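PDB 1FY3: azurocidin from Homo sapiens, which binds heparin, kills many Gram-negative bacteria and attracts monocytes and fibroblasts after its release from neutrophil granules. Local coordinates for residues Thr106-Pro111 against Gly183-Val188. The protein carries 1 engineered substitution. Numbering follows the deposited sequence.
Sequences TILPLP and GLAHGV
L108 CD2 presses on A185 CB at 3.3 Å, closer than carbon atoms usually pack. L108 CG stands anti to the backbone N (chi1 179°), which sends CD2 to that methyl and CD1 to G183 O. L110 CD2 touches the same A185 CB more loosely, at 4.2 Å, and M37 from strand 35-38 lies against both residues. P111 CG lies over one face of the H186 imidazole, 4.2 Å from the centroid and 25° off the normal, a CH-pi contact, while P111 CB comes nearest H186 CE1 at 3.6 Å. In this chymotrypsin-type fold of two beta barrels, 106-111 belongs to the linker between them and runs across the start of strand 184-192 of the second barrel. That strand begins irregularly, with an inverse gamma turn centred on A185 and a classic beta bulge of H186 and G187 opposite L179. Farther out, P109 CB meets L184 CD1 at 3.8 Å, the two side chains crossing at about a right angle. One backbone hydrogen bond, A185 N to P109 O, spans 3.0 Å with a 162° angle at the hydrogen. A185 O, 3.0 Å from P111 CD, is buried without a polar partner; P111 O accepts a hydrogen bond from R210 NH1.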
loop_
_atom_site.group_PDB
_atom_site.type_symbol
_atom_site.label_atom_id
_atom_site.label_comp_id
_atom_site.label_asym_id
_atom_site.label_seq_id
_atom_site.Cartn_x
_atom_site.Cartn_y
_atom_site.Cartn_z
ATOM N N THR A 106 7.082 -11.906 0.983
ATOM C CA THR A 106 5.892 -12.722 1.253
ATOM C C THR A 106 4.614 -12.061 0.717
ATOM O O THR A 106 4.570 -10.859 0.451
ATOM C CB THR A 106 5.696 -12.975 2.758
ATOM O OG1 THR A 106 5.249 -11.767 3.311
ATOM C CG2 THR A 106 7.007 -13.343 3.412
ATOM N N ILE A 107 3.569 -12.867 0.579
ATOM C CA ILE A 107 2.297 -12.387 0.081
ATOM C C ILE A 107 1.404 -11.928 1.217
ATOM O O ILE A 107 1.311 -12.581 2.249
ATOM C CB ILE A 107 1.593 -13.512 -0.658
ATOM C CG1 ILE A 107 2.339 -13.800 -1.959
ATOM C CG2 ILE A 107 0.123 -13.126 -0.900
ATOM C CD1 ILE A 107 1.863 -15.085 -2.664
ATOM N N LEU A 108 0.711 -10.809 1.029
ATOM C CA LEU A 108 -0.205 -10.313 2.043
ATOM C C LEU A 108 -1.613 -10.763 1.670
ATOM O O LEU A 108 -2.110 -10.474 0.593
ATOM C CB LEU A 108 -0.165 -8.780 2.068
ATOM C CG LEU A 108 -1.098 -8.103 3.072
ATOM C CD1 LEU A 108 -0.708 -8.459 4.500
ATOM C CD2 LEU A 108 -0.994 -6.591 2.884
ATOM N N PRO A 109 -2.246 -11.503 2.541
ATOM C CA PRO A 109 -3.577 -12.022 2.308
ATOM C C PRO A 109 -4.623 -10.915 2.266
ATOM O O PRO A 109 -4.470 -9.881 2.901
ATOM C CB PRO A 109 -3.899 -12.930 3.494
ATOM C CG PRO A 109 -2.687 -12.901 4.416
ATOM C CD PRO A 109 -1.620 -12.041 3.766
ATOM N N LEU A 110 -5.711 -11.167 1.551
ATOM C CA LEU A 110 -6.785 -10.190 1.415
ATOM C C LEU A 110 -8.061 -10.604 2.117
ATOM O O LEU A 110 -8.312 -11.772 2.363
ATOM C CB LEU A 110 -7.178 -10.025 -0.079
ATOM C CG LEU A 110 -6.042 -9.710 -1.039
ATOM C CD1 LEU A 110 -6.480 -10.093 -2.450
ATOM C CD2 LEU A 110 -5.679 -8.223 -0.976
ATOM N N PRO A 111 -8.901 -9.616 2.368
ATOM C CA PRO A 111 -10.189 -9.893 2.965
ATOM C C PRO A 111 -11.118 -10.467 1.887
ATOM O O PRO A 111 -10.937 -10.221 0.687
ATOM C CB PRO A 111 -10.759 -8.516 3.382
ATOM C CG PRO A 111 -9.954 -7.458 2.655
ATOM C CD PRO A 111 -8.663 -8.151 2.227
ATOM N N GLY A 183 -4.262 -9.051 10.326
ATOM C CA GLY A 183 -3.465 -9.779 9.357
ATOM C C GLY A 183 -3.837 -9.630 7.879
ATOM O O GLY A 183 -3.158 -10.219 7.044
ATOM N N LEU A 184 -4.880 -8.861 7.538
ATOM C CA LEU A 184 -5.288 -8.727 6.142
ATOM C C LEU A 184 -5.102 -7.317 5.592
ATOM O O LEU A 184 -5.101 -6.328 6.334
ATOM C CB LEU A 184 -6.805 -9.000 6.089
ATOM C CG LEU A 184 -7.231 -10.453 5.963
ATOM C CD1 LEU A 184 -6.110 -11.460 6.163
ATOM C CD2 LEU A 184 -8.521 -10.801 6.725
ATOM N N ALA A 185 -4.999 -7.221 4.268
ATOM C CA ALA A 185 -4.878 -5.940 3.610
ATOM C C ALA A 185 -6.282 -5.372 3.436
ATOM O O ALA A 185 -6.951 -5.642 2.411
ATOM C CB ALA A 185 -4.182 -6.068 2.263
ATOM N N HIS A 186 -6.736 -4.637 4.454
ATOM C CA HIS A 186 -8.065 -4.039 4.425
ATOM C C HIS A 186 -8.125 -2.723 3.663
ATOM O O HIS A 186 -9.196 -2.265 3.271
ATOM C CB HIS A 186 -8.625 -3.890 5.840
ATOM C CG HIS A 186 -9.326 -5.126 6.296
ATOM N ND1 HIS A 186 -10.604 -5.411 5.885
ATOM C CD2 HIS A 186 -8.913 -6.138 7.119
ATOM C CE1 HIS A 186 -10.952 -6.566 6.450
ATOM N NE2 HIS A 186 -9.965 -7.022 7.209
ATOM N N GLY A 187 -6.970 -2.093 3.446
ATOM C CA GLY A 187 -6.917 -0.829 2.749
ATOM C C GLY A 187 -5.634 -0.622 1.949
ATOM O O GLY A 187 -4.628 -1.310 2.128
ATOM N N VAL A 188 -5.734 0.361 1.050
ATOM C CA VAL A 188 -4.675 0.841 0.199
ATOM C C VAL A 188 -4.608 2.353 0.411
ATOM O O VAL A 188 -5.580 3.074 0.145
ATOM C CB VAL A 188 -4.931 0.515 -1.263
ATOM C CG1 VAL A 188 -3.852 1.151 -2.119
ATOM C CG2 VAL A 188 -4.912 -1.014 -1.453
#